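Local coordinates for protein D-glycero-alpha-D-manno-heptose 7-phosphate kinase (Campylobacter jejuni subsp. jejuni, PDB 4N3O) that phosphorylates D-glycero-alpha-D-manno-heptose 7-phosphate at C-1 with ATP, giving the 1,7-bisphosphate on the way to the GDP-heptose used in capsule biosynthesis, at residues D29-T39 against G170-N180. Sequence-based numbering, arbitrary orientation.
Sequences DKYTGYVLNAT and GGFNFMEFYNN
V35 and M175, a selenomethionine here, face each other as an antiparallel hydrogen-bonded pair, and N37 with N173 repeats the pattern. M175 N reaches V35 O at 2.7 Å in an almost straight bond. Between Y31 and G33 the register slips by one residue, a beta bulge, where F177 faces two residues, accepting from T32 N and donating to G33 O; G33 takes backbone angles that suit glycine, since a CB would press on the preceding carbonyl.

Aromatic contacts line the face bearing Y31, Y34, L36 and A38. A38 CB sits squarely over the F172 ring, 3.7 Å from its centroid, a CH-pi contact for which a lone methyl is compact enough. Y34 and F174 have nearly parallel rings, 3° apart, yet slid so far that they barely overlap. Y31 turns its edge to the face of Y178, while helix 236-248 packs on Y31 and F174, and its K244 forms a salt bridge with E176. On the other face, V35 CG1 fills the angle between two neighbours, 3.6 Å from M175 CB and 3.5 Å from F177 CZ.

Polar groups gather toward the end where T39 meets G171. T39 OG1, placed between backbone N and carbonyl carbon (chi1 51°), accepts from G171 N at 2.9 Å and also bonds T333. A water donates to N37 OD1 and G171 O and accepts from N173 ND2, bridging the two amides.

N37 lies beside R14, the probable transition-state stabiliser, and Y31 beside T22, a likely substrate-binding residue. This antiparallel pairing, extended by strands 6-21 and 182-188, belongs to the large mixed sheet of a GHMP kinase.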
# COMPACT_ATOMS: atom_id res chain seq x y z
N ASP A 29 -27.48 5.58 -28.74
CA ASP A 29 -27.37 4.59 -27.67
C ASP A 29 -27.91 5.15 -26.37
O ASP A 29 -28.40 4.41 -25.52
CB ASP A 29 -25.90 4.22 -27.42
CG ASP A 29 -25.18 3.71 -28.66
OD1 ASP A 29 -25.84 3.54 -29.71
OD2 ASP A 29 -23.96 3.49 -28.57
N LYS A 30 -27.79 6.47 -26.23
CA LYS A 30 -28.17 7.21 -25.01
C LYS A 30 -26.98 7.18 -24.03
O LYS A 30 -27.14 7.22 -22.81
CB LYS A 30 -29.46 6.68 -24.38
CG LYS A 30 -30.65 6.71 -25.34
CD LYS A 30 -31.91 6.15 -24.69
CE LYS A 30 -33.07 6.15 -25.66
NZ LYS A 30 -34.31 5.61 -25.03
N TYR A 31 -25.78 7.13 -24.61
CA TYR A 31 -24.52 7.09 -23.87
C TYR A 31 -24.33 8.41 -23.11
O TYR A 31 -24.11 9.46 -23.72
CB TYR A 31 -23.39 6.86 -24.88
CG TYR A 31 -22.00 6.62 -24.33
CD1 TYR A 31 -21.61 5.35 -23.90
CD2 TYR A 31 -21.06 7.64 -24.31
CE1 TYR A 31 -20.34 5.12 -23.41
CE2 TYR A 31 -19.78 7.41 -23.83
CZ TYR A 31 -19.42 6.16 -23.38
OH TYR A 31 -18.14 5.94 -22.91
N THR A 32 -24.44 8.34 -21.79
CA THR A 32 -24.28 9.52 -20.93
C THR A 32 -22.81 9.91 -20.73
O THR A 32 -22.48 11.08 -20.59
CB THR A 32 -24.90 9.27 -19.54
OG1 THR A 32 -26.24 8.78 -19.68
CG2 THR A 32 -24.89 10.55 -18.69
N GLY A 33 -21.94 8.91 -20.71
CA GLY A 33 -20.51 9.15 -20.54
C GLY A 33 -19.81 7.94 -19.96
O GLY A 33 -20.32 6.82 -20.03
N TYR A 34 -18.64 8.17 -19.38
CA TYR A 34 -17.87 7.08 -18.80
C TYR A 34 -17.04 7.55 -17.63
O TYR A 34 -16.83 8.74 -17.44
CB TYR A 34 -16.88 6.50 -19.82
CG TYR A 34 -15.67 7.38 -20.05
CD1 TYR A 34 -15.67 8.37 -21.02
CD2 TYR A 34 -14.51 7.22 -19.28
CE1 TYR A 34 -14.56 9.18 -21.23
CE2 TYR A 34 -13.39 8.03 -19.48
CZ TYR A 34 -13.42 9.01 -20.45
OH TYR A 34 -12.33 9.82 -20.67
N VAL A 35 -16.57 6.58 -16.87
CA VAL A 35 -15.67 6.86 -15.77
C VAL A 35 -14.77 5.63 -15.64
O VAL A 35 -15.20 4.47 -15.85
CB VAL A 35 -16.43 7.19 -14.45
CG1 VAL A 35 -17.26 6.02 -13.97
CG2 VAL A 35 -15.45 7.59 -13.36
N LEU A 36 -13.49 5.89 -15.37
CA LEU A 36 -12.52 4.84 -15.15
C LEU A 36 -11.98 5.09 -13.79
O LEU A 36 -11.32 6.11 -13.57
CB LEU A 36 -11.37 4.92 -16.15
CG LEU A 36 -10.16 4.02 -15.84
CD1 LEU A 36 -10.56 2.56 -15.87
CD2 LEU A 36 -9.01 4.26 -16.78
N ASN A 37 -12.27 4.19 -12.84
CA ASN A 37 -11.74 4.34 -11.51
C ASN A 37 -11.00 3.08 -11.09
O ASN A 37 -11.04 2.05 -11.79
CB ASN A 37 -12.80 4.76 -10.51
CG ASN A 37 -13.95 3.81 -10.49
OD1 ASN A 37 -13.76 2.60 -10.63
ND2 ASN A 37 -15.15 4.34 -10.29
N ALA A 38 -10.30 3.18 -9.97
CA ALA A 38 -9.47 2.09 -9.52
C ALA A 38 -9.29 2.20 -8.03
O ALA A 38 -9.03 3.27 -7.53
CB ALA A 38 -8.12 2.15 -10.21
N THR A 39 -9.45 1.08 -7.33
CA THR A 39 -9.28 1.11 -5.88
C THR A 39 -7.84 1.24 -5.51
O THR A 39 -6.96 0.78 -6.25
CB THR A 39 -9.88 -0.14 -5.21
OG1 THR A 39 -9.39 -1.31 -5.86
CG2 THR A 39 -11.39 -0.11 -5.31
N GLY A 170 -13.82 -3.55 -6.38
CA GLY A 170 -12.40 -3.26 -6.40
C GLY A 170 -11.75 -3.42 -7.76
O GLY A 170 -12.42 -3.74 -8.74
N GLY A 171 -10.44 -3.20 -7.80
CA GLY A 171 -9.71 -3.28 -9.05
C GLY A 171 -9.98 -2.05 -9.92
O GLY A 171 -10.40 -1.00 -9.45
N PHE A 172 -9.69 -2.20 -11.21
CA PHE A 172 -9.93 -1.17 -12.18
C PHE A 172 -11.29 -1.46 -12.74
O PHE A 172 -11.59 -2.59 -13.09
CB PHE A 172 -8.90 -1.23 -13.29
CG PHE A 172 -7.60 -0.56 -12.96
CD1 PHE A 172 -6.81 -1.03 -11.95
CD2 PHE A 172 -7.16 0.50 -13.70
CE1 PHE A 172 -5.61 -0.41 -11.64
CE2 PHE A 172 -5.97 1.12 -13.41
CZ PHE A 172 -5.20 0.67 -12.38
N ASN A 173 -12.14 -0.44 -12.79
CA ASN A 173 -13.49 -0.58 -13.30
C ASN A 173 -13.76 0.52 -14.29
O ASN A 173 -13.57 1.69 -13.99
CB ASN A 173 -14.51 -0.51 -12.17
CG ASN A 173 -14.42 -1.69 -11.23
OD1 ASN A 173 -14.69 -2.82 -11.61
ND2 ASN A 173 -14.07 -1.42 -9.97
N PHE A 174 -14.18 0.12 -15.49
CA PHE A 174 -14.53 1.06 -16.52
C PHE A 174 -16.04 1.05 -16.56
O PHE A 174 -16.64 0.02 -16.82
CB PHE A 174 -13.97 0.63 -17.86
CG PHE A 174 -14.07 1.70 -18.90
CD1 PHE A 174 -15.24 1.90 -19.61
CD2 PHE A 174 -12.98 2.50 -19.18
CE1 PHE A 174 -15.33 2.89 -20.58
CE2 PHE A 174 -13.06 3.49 -20.14
CZ PHE A 174 -14.24 3.68 -20.84
N MSE A 175 -16.65 2.20 -16.30
CA MSE A 175 -18.10 2.28 -16.25
C MSE A 175 -18.65 3.15 -17.33
O MSE A 175 -18.21 4.29 -17.53
CB MSE A 175 -18.46 2.75 -14.86
CG MSE A 175 -17.57 1.97 -13.89
SE MSE A 175 -18.31 2.20 -12.11
CE MSE A 175 -17.14 1.11 -10.99
N GLU A 176 -19.63 2.61 -18.05
CA GLU A 176 -20.31 3.31 -19.13
C GLU A 176 -21.73 3.61 -18.72
O GLU A 176 -22.41 2.77 -18.11
CB GLU A 176 -20.23 2.51 -20.43
CG GLU A 176 -18.84 2.59 -21.03
CD GLU A 176 -18.55 1.51 -22.05
OE1 GLU A 176 -18.22 1.85 -23.21
OE2 GLU A 176 -18.67 0.31 -21.68
N PHE A 177 -22.17 4.82 -19.01
CA PHE A 177 -23.50 5.27 -18.62
C PHE A 177 -24.44 5.41 -19.81
O PHE A 177 -24.08 5.98 -20.85
CB PHE A 177 -23.39 6.58 -17.86
CG PHE A 177 -22.46 6.52 -16.69
CD1 PHE A 177 -22.76 5.71 -15.60
CD2 PHE A 177 -21.29 7.26 -16.68
CE1 PHE A 177 -21.90 5.64 -14.52
CE2 PHE A 177 -20.43 7.20 -15.60
CZ PHE A 177 -20.73 6.38 -14.52
N TYR A 178 -25.65 4.88 -19.65
CA TYR A 178 -26.67 4.94 -20.68
C TYR A 178 -27.97 5.55 -20.15
O TYR A 178 -28.57 5.06 -19.19
CB TYR A 178 -26.92 3.56 -21.27
CG TYR A 178 -25.75 3.02 -22.05
CD1 TYR A 178 -25.60 3.31 -23.40
CD2 TYR A 178 -24.78 2.23 -21.43
CE1 TYR A 178 -24.52 2.82 -24.12
CE2 TYR A 178 -23.69 1.74 -22.14
CZ TYR A 178 -23.57 2.04 -23.48
OH TYR A 178 -22.51 1.56 -24.20
N ASN A 179 -28.37 6.65 -20.78
CA ASN A 179 -29.61 7.36 -20.46
C ASN A 179 -29.70 7.72 -18.97
O ASN A 179 -30.78 7.70 -18.38
CB ASN A 179 -30.81 6.51 -20.92
CG ASN A 179 -32.06 7.34 -21.18
OD1 ASN A 179 -33.12 6.79 -21.48
ND2 ASN A 179 -31.96 8.67 -21.09
N ASN A 180 -28.55 8.04 -18.38
CA ASN A 180 -28.43 8.42 -16.97
C ASN A 180 -29.12 7.42 -16.04
O ASN A 180 -29.51 7.78 -14.92
CB ASN A 180 -29.05 9.81 -16.74
CG ASN A 180 -28.54 10.86 -17.70
OD1 ASN A 180 -27.94 10.54 -18.73
ND2 ASN A 180 -28.79 12.12 -17.39
O HOH W 1 -12.80 0.71 -8.92